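Local coordinates for putative lipoprotein (Parabacteroides distasonis ATCC 8503, PDB 3JX8) that is of unknown function but is a putative lipoprotein with an adhesin-like beta-helical fold that may take part in cell adhesion or lipid binding, at residues A[46-57]-A[82-92]; A[161-169]-A[183-191]. All coordinates share one frame; numbering follows the deposited sequence.

Interaction 1: A[46-57]-A[82-92]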
loop_
_atom_site.group_PDB
_atom_site.type_symbol
_atom_site.label_atom_id
_atom_site.label_comp_id
_atom_site.label_asym_id
_atom_site.label_seq_id
_atom_site.Cartn_x
_atom_site.Cartn_y
_atom_site.Cartn_z
ATOM N N SER A 46 -16.235 -18.534 -23.387
ATOM C CA SER A 46 -17.014 -19.627 -22.855
ATOM C C SER A 46 -16.966 -19.598 -21.324
ATOM O O SER A 46 -15.903 -19.409 -20.750
ATOM C CB SER A 46 -16.428 -20.944 -23.375
ATOM O OG SER A 46 -16.927 -22.044 -22.641
ATOM N N VAL A 47 -18.110 -19.822 -20.684
ATOM C CA VAL A 47 -18.234 -19.829 -19.222
ATOM C C VAL A 47 -18.996 -21.087 -18.800
ATOM O O VAL A 47 -20.064 -21.398 -19.357
ATOM C CB VAL A 47 -19.013 -18.600 -18.701
ATOM C CG1 VAL A 47 -19.194 -18.681 -17.168
ATOM C CG2 VAL A 47 -18.339 -17.296 -19.123
ATOM N N THR A 48 -18.447 -21.795 -17.816
ATOM C CA THR A 48 -19.074 -22.950 -17.219
ATOM C C THR A 48 -19.312 -22.654 -15.736
ATOM O O THR A 48 -18.373 -22.375 -14.979
ATOM C CB THR A 48 -18.186 -24.177 -17.359
ATOM O OG1 THR A 48 -17.911 -24.410 -18.747
ATOM C CG2 THR A 48 -18.849 -25.429 -16.724
ATOM N N ILE A 49 -20.568 -22.722 -15.312
ATOM C CA ILE A 49 -20.913 -22.498 -13.905
ATOM C C ILE A 49 -22.227 -23.237 -13.629
ATOM O O ILE A 49 -22.968 -23.585 -14.582
ATOM C CB ILE A 49 -21.004 -20.951 -13.600
ATOM C CG1 ILE A 49 -20.880 -20.672 -12.091
ATOM C CG2 ILE A 49 -22.282 -20.306 -14.197
ATOM C CD1 ILE A 49 -20.579 -19.206 -11.761
ATOM N N ASP A 50 -22.529 -23.490 -12.358
ATOM C CA ASP A 50 -23.823 -24.035 -11.999
ATOM C C ASP A 50 -24.911 -23.238 -12.736
ATOM O O ASP A 50 -24.898 -22.003 -12.744
ATOM C CB ASP A 50 -24.064 -23.992 -10.486
ATOM C CG ASP A 50 -22.955 -24.692 -9.692
ATOM O OD1 ASP A 50 -21.832 -24.165 -9.695
ATOM O OD2 ASP A 50 -23.198 -25.747 -9.054
ATOM N N GLU A 51 -25.850 -23.958 -13.352
ATOM C CA GLU A 51 -26.820 -23.358 -14.260
ATOM C C GLU A 51 -27.584 -22.208 -13.599
ATOM O O GLU A 51 -27.920 -21.211 -14.248
ATOM C CB GLU A 51 -27.800 -24.402 -14.798
ATOM C CG GLU A 51 -28.691 -25.015 -13.735
ATOM C CD GLU A 51 -29.480 -26.240 -14.206
ATOM O OE1 GLU A 51 -29.680 -26.451 -15.438
ATOM O OE2 GLU A 51 -29.941 -26.958 -13.300
ATOM N N ASN A 52 -27.851 -22.335 -12.308
ATOM C CA ASN A 52 -28.614 -21.310 -11.611
ATOM C C ASN A 52 -27.850 -19.985 -11.409
ATOM O O ASN A 52 -28.461 -18.945 -11.272
ATOM C CB ASN A 52 -29.155 -21.861 -10.293
ATOM C CG ASN A 52 -28.056 -22.229 -9.320
ATOM O OD1 ASN A 52 -27.088 -22.886 -9.678
ATOM N ND2 ASN A 52 -28.217 -21.815 -8.068
ATOM N N LEU A 53 -26.527 -20.008 -11.452
ATOM C CA LEU A 53 -25.747 -18.821 -11.153
ATOM C C LEU A 53 -25.622 -17.818 -12.337
ATOM O O LEU A 53 -25.334 -16.631 -12.106
ATOM C CB LEU A 53 -24.377 -19.242 -10.624
ATOM C CG LEU A 53 -24.426 -20.029 -9.307
ATOM C CD1 LEU A 53 -22.992 -20.351 -8.784
ATOM C CD2 LEU A 53 -25.293 -19.309 -8.244
ATOM N N PHE A 54 -25.885 -18.253 -13.579
ATOM C CA PHE A 54 -25.824 -17.328 -14.731
ATOM C C PHE A 54 -26.740 -16.115 -14.566
ATOM O O PHE A 54 -26.407 -15.043 -14.990
ATOM C CB PHE A 54 -26.207 -18.018 -16.059
ATOM C CG PHE A 54 -25.108 -18.865 -16.649
ATOM C CD1 PHE A 54 -24.001 -18.277 -17.221
ATOM C CD2 PHE A 54 -25.191 -20.243 -16.647
ATOM C CE1 PHE A 54 -22.982 -19.044 -17.771
ATOM C CE2 PHE A 54 -24.170 -21.010 -17.211
ATOM C CZ PHE A 54 -23.068 -20.402 -17.761
ATOM N N ASP A 55 -27.908 -16.318 -13.979
ATOM C CA ASP A 55 -28.849 -15.238 -13.700
ATOM C C ASP A 55 -28.279 -14.171 -12.777
ATOM O O ASP A 55 -28.831 -13.070 -12.733
ATOM C CB ASP A 55 -30.115 -15.780 -13.023
ATOM C CG ASP A 55 -30.965 -16.650 -13.953
ATOM O OD1 ASP A 55 -30.853 -16.463 -15.188
ATOM O OD2 ASP A 55 -31.707 -17.548 -13.456
ATOM N N TYR A 56 -27.213 -14.498 -12.046
ATOM C CA TYR A 56 -26.591 -13.583 -11.096
ATOM C C TYR A 56 -25.271 -13.001 -11.577
ATOM O O TYR A 56 -24.601 -12.324 -10.824
ATOM C CB TYR A 56 -26.376 -14.309 -9.772
ATOM C CG TYR A 56 -27.669 -14.744 -9.159
ATOM C CD1 TYR A 56 -28.220 -15.980 -9.472
ATOM C CD2 TYR A 56 -28.383 -13.909 -8.292
ATOM C CE1 TYR A 56 -29.428 -16.393 -8.935
ATOM C CE2 TYR A 56 -29.589 -14.320 -7.754
ATOM C CZ TYR A 56 -30.089 -15.579 -8.083
ATOM O OH TYR A 56 -31.271 -16.031 -7.576
ATOM N N LEU A 57 -24.902 -13.268 -12.825
ATOM C CA LEU A 57 -23.573 -12.975 -13.334
ATOM C C LEU A 57 -23.681 -12.050 -14.549
ATOM O O LEU A 57 -24.571 -12.212 -15.366
ATOM C CB LEU A 57 -22.933 -14.313 -13.736
ATOM C CG LEU A 57 -21.442 -14.495 -13.910
ATOM C CD1 LEU A 57 -20.736 -14.220 -12.572
ATOM C CD2 LEU A 57 -21.125 -15.921 -14.460
ATOM N N TYR A 82 -23.931 -9.937 -5.305
ATOM C CA TYR A 82 -24.209 -11.281 -4.817
ATOM C C TYR A 82 -22.929 -12.024 -4.481
ATOM O O TYR A 82 -21.905 -11.858 -5.119
ATOM C CB TYR A 82 -24.978 -12.113 -5.839
ATOM C CG TYR A 82 -26.341 -11.588 -6.113
ATOM C CD1 TYR A 82 -27.394 -11.875 -5.259
ATOM C CD2 TYR A 82 -26.578 -10.771 -7.203
ATOM C CE1 TYR A 82 -28.650 -11.375 -5.494
ATOM C CE2 TYR A 82 -27.844 -10.272 -7.459
ATOM C CZ TYR A 82 -28.872 -10.579 -6.597
ATOM O OH TYR A 82 -30.134 -10.097 -6.828
ATOM N N ASP A 83 -23.034 -12.873 -3.482
ATOM C CA ASP A 83 -21.980 -13.765 -3.040
ATOM C C ASP A 83 -22.287 -15.166 -3.617
ATOM O O ASP A 83 -23.112 -15.918 -3.094
ATOM C CB ASP A 83 -22.028 -13.764 -1.518
ATOM C CG ASP A 83 -21.078 -14.756 -0.886
ATOM O OD1 ASP A 83 -20.166 -15.303 -1.561
ATOM O OD2 ASP A 83 -21.272 -14.966 0.329
ATOM N N LEU A 84 -21.647 -15.484 -4.727
ATOM C CA LEU A 84 -21.959 -16.697 -5.455
ATOM C C LEU A 84 -21.065 -17.822 -4.924
ATOM O O LEU A 84 -19.882 -17.621 -4.709
ATOM C CB LEU A 84 -21.740 -16.481 -6.946
ATOM C CG LEU A 84 -22.469 -15.272 -7.567
ATOM C CD1 LEU A 84 -22.243 -15.191 -9.059
ATOM C CD2 LEU A 84 -23.927 -15.279 -7.277
ATOM N N ARG A 85 -21.651 -18.994 -4.692
ATOM C CA ARG A 85 -20.885 -20.154 -4.275
ATOM C C ARG A 85 -21.057 -21.262 -5.312
ATOM O O ARG A 85 -21.899 -22.147 -5.130
ATOM C CB ARG A 85 -21.348 -20.644 -2.895
ATOM C CG ARG A 85 -21.345 -19.594 -1.810
ATOM C CD ARG A 85 -19.991 -19.044 -1.542
ATOM N NE ARG A 85 -20.060 -18.055 -0.468
ATOM C CZ ARG A 85 -20.135 -18.327 0.844
ATOM N NH1 ARG A 85 -20.121 -19.568 1.301
ATOM N NH2 ARG A 85 -20.214 -17.337 1.722
ATOM N N PRO A 86 -20.282 -21.207 -6.404
ATOM C CA PRO A 86 -20.377 -22.247 -7.418
ATOM C C PRO A 86 -19.756 -23.553 -6.970
ATOM O O PRO A 86 -18.903 -23.552 -6.100
ATOM C CB PRO A 86 -19.596 -21.663 -8.606
ATOM C CG PRO A 86 -18.733 -20.657 -8.049
ATOM C CD PRO A 86 -19.402 -20.114 -6.840
ATOM N N THR A 87 -20.220 -24.661 -7.546
ATOM C CA THR A 87 -19.560 -25.947 -7.377
ATOM C C THR A 87 -18.499 -26.117 -8.472
ATOM O O THR A 87 -17.568 -26.869 -8.289
ATOM C CB THR A 87 -20.555 -27.120 -7.363
ATOM O OG1 THR A 87 -21.231 -27.213 -8.611
ATOM C CG2 THR A 87 -21.584 -26.934 -6.250
ATOM N N VAL A 88 -18.617 -25.382 -9.578
ATOM C CA VAL A 88 -17.653 -25.432 -10.689
ATOM C C VAL A 88 -17.715 -24.055 -11.307
ATOM O O VAL A 88 -18.803 -23.516 -11.456
ATOM C CB VAL A 88 -18.107 -26.410 -11.827
ATOM C CG1 VAL A 88 -17.045 -26.481 -12.938
ATOM C CG2 VAL A 88 -18.371 -27.774 -11.299
ATOM N N TYR A 89 -16.583 -23.480 -11.684
ATOM C CA TYR A 89 -16.586 -22.160 -12.313
ATOM C C TYR A 89 -15.319 -22.006 -13.122
ATOM O O TYR A 89 -14.232 -21.879 -12.559
ATOM C CB TYR A 89 -16.758 -21.066 -11.261
ATOM C CG TYR A 89 -17.010 -19.659 -11.771
ATOM C CD1 TYR A 89 -17.315 -19.383 -13.113
ATOM C CD2 TYR A 89 -16.978 -18.587 -10.887
ATOM C CE1 TYR A 89 -17.540 -18.081 -13.542
ATOM C CE2 TYR A 89 -17.228 -17.284 -11.322
ATOM C CZ TYR A 89 -17.497 -17.041 -12.640
ATOM O OH TYR A 89 -17.754 -15.757 -13.041
ATOM N N LYS A 90 -15.474 -22.086 -14.448
ATOM C CA LYS A 90 -14.366 -22.063 -15.390
ATOM C C LYS A 90 -14.705 -21.084 -16.496
ATOM O O LYS A 90 -15.870 -21.023 -16.961
ATOM C CB LYS A 90 -14.140 -23.436 -16.002
ATOM C CG LYS A 90 -13.719 -24.479 -15.006
ATOM C CD LYS A 90 -13.317 -25.822 -15.653
ATOM C CE LYS A 90 -14.500 -26.657 -16.042
ATOM N NZ LYS A 90 -14.089 -27.922 -16.735
ATOM N N ILE A 91 -13.697 -20.330 -16.923
ATOM C CA ILE A 91 -13.859 -19.375 -17.994
ATOM C C ILE A 91 -12.713 -19.598 -18.987
ATOM O O ILE A 91 -11.553 -19.764 -18.587
ATOM C CB ILE A 91 -13.788 -17.919 -17.473
ATOM C CG1 ILE A 91 -14.855 -17.696 -16.388
ATOM C CG2 ILE A 91 -13.910 -16.919 -18.658
ATOM C CD1 ILE A 91 -14.709 -16.391 -15.570
ATOM N N LYS A 92 -13.039 -19.637 -20.273
ATOM C CA LYS A 92 -12.020 -19.666 -21.315
ATOM C C LYS A 92 -12.305 -18.520 -22.274
ATOM O O LYS A 92 -13.444 -18.337 -22.735
ATOM C CB LYS A 92 -12.010 -21.010 -22.040
ATOM C CG LYS A 92 -11.530 -22.156 -21.167
ATOM C CD LYS A 92 -11.238 -23.394 -21.978
ATOM C CE LYS A 92 -10.734 -24.518 -21.084
ATOM N NZ LYS A 92 -9.969 -25.523 -21.879
#
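With chi1 at -160°, Ile49 sends CG1 away from its own N and on toward Tyr89, whose ring is swung out by a chi1 of -170°; CD1 settles over the ring centre in a CH-pi contact, 3.5 Å from the centroid. Val47 CG1 meets the same ring at its edge, while the side chains of Leu57 and Tyr89 come from opposite directions and meet with Leu57 CD1 at Tyr89 OH. Beyond the ring, Ile49 CG1 touches Pro86 CB, and Leu53 CD1 packs across that proline at 3.6 Å from CB. Leu84 follows, with CD2 against Tyr56 CB. Tyr56 then presents its CD2 edge to the face of Tyr82, a T-shaped pair with planes at 78°. Asp50 fastens the bend at 86-88: its OD1 accepts Thr87 N at 2.7 Å, on the syn side but out of the carboxylate plane, and takes a weak bond from Val88 N. Thr87 OG1 donates to Asp50 OD2 over a doubtfully short 2.5 Å; Gly11 N also reaches OD2. The backbone frame is an antiparallel ladder, with paired bonds between Ser46 and Lys92 and between Thr48 and Lys90; Thr48 N to Lys90 O is 2.8 Å. On the far side of 46-50 runs strand 13-17, where Thr15 OG1 bonds Thr48 OG1. Strand 6-8 lies against Leu53, Tyr56 and Tyr82 through Ile7, and Ile68 of strand 65-70 touches Tyr89 and Ile91.

Interaction 2: A[161-169]-A[183-191]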
loop_
_atom_site.group_PDB
_atom_site.type_symbol
_atom_site.label_atom_id
_atom_site.label_comp_id
_atom_site.label_asym_id
_atom_site.label_seq_id
_atom_site.Cartn_x
_atom_site.Cartn_y
_atom_site.Cartn_z
ATOM N N LEU A 161 10.021 -3.842 -16.679
ATOM C CA LEU A 161 9.152 -4.561 -15.748
ATOM C C LEU A 161 8.890 -3.682 -14.556
ATOM O O LEU A 161 9.821 -3.113 -13.969
ATOM C CB LEU A 161 9.810 -5.847 -15.262
ATOM C CG LEU A 161 9.048 -6.604 -14.147
ATOM C CD1 LEU A 161 7.700 -7.157 -14.642
ATOM C CD2 LEU A 161 9.915 -7.729 -13.549
ATOM N N SER A 162 7.633 -3.588 -14.150
ATOM C CA SER A 162 7.312 -2.870 -12.938
ATOM C C SER A 162 6.380 -3.686 -12.061
ATOM O O SER A 162 5.321 -4.115 -12.522
ATOM C CB SER A 162 6.655 -1.556 -13.318
ATOM O OG SER A 162 6.130 -0.960 -12.170
ATOM N N CYS A 163 6.759 -3.895 -10.801
ATOM C CA CYS A 163 5.888 -4.579 -9.829
ATOM C C CYS A 163 5.681 -3.770 -8.575
ATOM O O CYS A 163 6.673 -3.376 -7.922
ATOM C CB CYS A 163 6.495 -5.916 -9.406
ATOM S SG CYS A 163 6.886 -6.996 -10.757
ATOM N N SER A 164 4.411 -3.582 -8.209
ATOM C CA SER A 164 4.018 -2.923 -6.978
ATOM C C SER A 164 3.064 -3.820 -6.208
ATOM O O SER A 164 2.031 -4.267 -6.732
ATOM C CB SER A 164 3.330 -1.623 -7.277
ATOM O OG SER A 164 4.157 -0.844 -8.099
ATOM N N LEU A 165 3.405 -4.042 -4.951
ATOM C CA LEU A 165 2.692 -4.927 -4.054
ATOM C C LEU A 165 2.265 -4.123 -2.834
ATOM O O LEU A 165 3.112 -3.521 -2.157
ATOM C CB LEU A 165 3.647 -6.052 -3.635
ATOM C CG LEU A 165 3.267 -7.006 -2.510
ATOM C CD1 LEU A 165 1.860 -7.524 -2.652
ATOM C CD2 LEU A 165 4.299 -8.154 -2.519
ATOM N N ALA A 166 0.959 -4.039 -2.582
ATOM C CA ALA A 166 0.440 -3.481 -1.323
ATOM C C ALA A 166 -0.045 -4.665 -0.516
ATOM O O ALA A 166 -0.642 -5.608 -1.061
ATOM C CB ALA A 166 -0.701 -2.455 -1.552
ATOM N N SER A 167 0.203 -4.614 0.785
ATOM C CA SER A 167 -0.254 -5.627 1.727
ATOM C C SER A 167 0.666 -6.839 1.776
ATOM O O SER A 167 1.876 -6.698 1.603
ATOM C CB SER A 167 -1.733 -6.005 1.506
ATOM O OG SER A 167 -2.318 -6.489 2.717
ATOM N N SER A 168 0.109 -8.015 2.042
ATOM C CA SER A 168 0.892 -9.151 2.532
ATOM C C SER A 168 1.211 -10.227 1.508
ATOM O O SER A 168 1.854 -11.217 1.844
ATOM C CB SER A 168 0.128 -9.808 3.703
ATOM O OG SER A 168 -1.124 -10.289 3.252
ATOM N N GLY A 169 0.766 -10.045 0.275
ATOM C CA GLY A 169 0.938 -11.055 -0.758
ATOM C C GLY A 169 2.353 -11.219 -1.321
ATOM O O GLY A 169 3.368 -10.861 -0.687
ATOM N N ASN A 183 8.424 -2.638 -5.946
ATOM C CA ASN A 183 7.886 -1.814 -4.877
ATOM C C ASN A 183 7.010 -2.641 -3.959
ATOM O O ASN A 183 6.114 -3.347 -4.424
ATOM C CB ASN A 183 7.072 -0.693 -5.459
ATOM C CG ASN A 183 7.832 0.082 -6.468
ATOM O OD1 ASN A 183 8.614 0.967 -6.124
ATOM N ND2 ASN A 183 7.673 -0.280 -7.739
ATOM N N VAL A 184 7.307 -2.593 -2.669
ATOM C CA VAL A 184 6.474 -3.210 -1.644
ATOM C C VAL A 184 6.031 -2.179 -0.584
ATOM O O VAL A 184 6.873 -1.487 0.006
ATOM C CB VAL A 184 7.224 -4.353 -0.959
ATOM C CG1 VAL A 184 6.358 -4.943 0.153
ATOM C CG2 VAL A 184 7.610 -5.394 -1.994
ATOM N N ALA A 185 4.714 -2.080 -0.351
ATOM C CA ALA A 185 4.162 -1.265 0.728
ATOM C C ALA A 185 3.344 -2.193 1.611
ATOM O O ALA A 185 2.140 -2.387 1.392
ATOM C CB ALA A 185 3.300 -0.132 0.174
ATOM N N GLY A 186 3.980 -2.746 2.625
ATOM C CA GLY A 186 3.344 -3.714 3.500
ATOM C C GLY A 186 4.309 -4.832 3.847
ATOM O O GLY A 186 5.515 -4.677 3.723
ATOM N N SER A 187 3.764 -5.971 4.252
ATOM C CA SER A 187 4.579 -7.070 4.765
ATOM C C SER A 187 4.902 -8.085 3.688
ATOM O O SER A 187 5.616 -9.020 3.949
ATOM C CB SER A 187 3.879 -7.747 5.953
ATOM O OG SER A 187 2.625 -8.286 5.564
ATOM N N GLY A 188 4.384 -7.884 2.484
ATOM C CA GLY A 188 4.548 -8.860 1.426
ATOM C C GLY A 188 5.966 -8.977 0.858
ATOM O O GLY A 188 6.922 -8.344 1.345
ATOM N N GLU A 189 6.078 -9.734 -0.226
ATOM C CA GLU A 189 7.378 -10.112 -0.740
ATOM C C GLU A 189 7.413 -10.155 -2.260
ATOM O O GLU A 189 6.507 -10.706 -2.900
ATOM C CB GLU A 189 7.719 -11.484 -0.158
ATOM C CG GLU A 189 8.979 -12.025 -0.666
ATOM C CD GLU A 189 9.370 -13.339 -0.045
ATOM O OE1 GLU A 189 8.522 -14.042 0.577
ATOM O OE2 GLU A 189 10.551 -13.661 -0.213
ATOM N N ILE A 190 8.447 -9.538 -2.835
ATOM C CA ILE A 190 8.752 -9.712 -4.242
ATOM C C ILE A 190 9.936 -10.677 -4.344
ATOM O O ILE A 190 10.971 -10.515 -3.673
ATOM C CB ILE A 190 9.041 -8.416 -4.962
ATOM C CG1 ILE A 190 7.780 -7.565 -5.042
ATOM C CG2 ILE A 190 9.540 -8.717 -6.399
ATOM C CD1 ILE A 190 7.990 -6.162 -5.629
ATOM N N LYS A 191 9.768 -11.712 -5.157
ATOM C CA LYS A 191 10.810 -12.700 -5.368
ATOM C C LYS A 191 11.295 -12.582 -6.802
ATOM O O LYS A 191 10.580 -12.932 -7.757
ATOM C CB LYS A 191 10.275 -14.111 -5.163
ATOM C CG LYS A 191 9.804 -14.456 -3.789
ATOM C CD LYS A 191 9.394 -15.924 -3.792
ATOM C CE LYS A 191 9.012 -16.411 -2.421
ATOM N NZ LYS A 191 8.259 -17.706 -2.547
#
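Asn183 turns its flat amide toward the neighbouring strand: ND2 donates to Cys163 O at 3.3 Å, with that oxygen tilted 23° from the amide plane and the donor standing well above the carbonyl plane. Asn183 N, at 2.7 Å, approaches Cys163 O nearly along its C=O axis, so two donors of one residue grip this oxygen. The amide is held further by Ser181 OG at ND2 and by Asn203 ND2 at OD1. From here the backbones run in parallel register, Leu165 N to Asn183 O and Ala185 N to Leu165 O, and finish with Ser167 N to Ala185 O. These are successive coils of a right-handed parallel beta-helix, as in the pectate lyase-like clan; strands 160-166 and 180-185 each run into a tight turn of serine and glycine. The turns stack too: Gly188 N bonds Ser167 O at 2.9 Å and Glu189 N bonds Gly169 O at 3.0 Å. Lacking a side chain, Gly188 lets its CA come 3.1 Å from Gly169 O. Inside the coil, Leu165 CD2 presses on the Glu189 backbone, 3.3 Å from N, and Ile190 CD1 reaches Cys163 CB. On the other face, Ala166 and Ala185 pack against Ala185 and Ala166 of the second subunit.

How the interactions relate
Interactions 1 and 2 lie on opposite sides of the chain's centre, 31 Å apart between centres and about 20 Å between nearest atoms, so they do not touch. They are linked in steps: strands 33-38, 108-111, 129-132, 150-153 and 170-174 lie side by side between strand 89-95 of interaction 1 and strand 189-192 of interaction 2. Strand 89-95 marks the change, antiparallel to 44-50 on one side and parallel to 33-38 on the other. A glycerol sits about 3 Å from the side chain of Tyr56, and a sulfate about 5 Å from that of Ser167, both probably picked up from the crystallisation solution. The second subunit reaches interaction 2 but does not touch the segments of interaction 1.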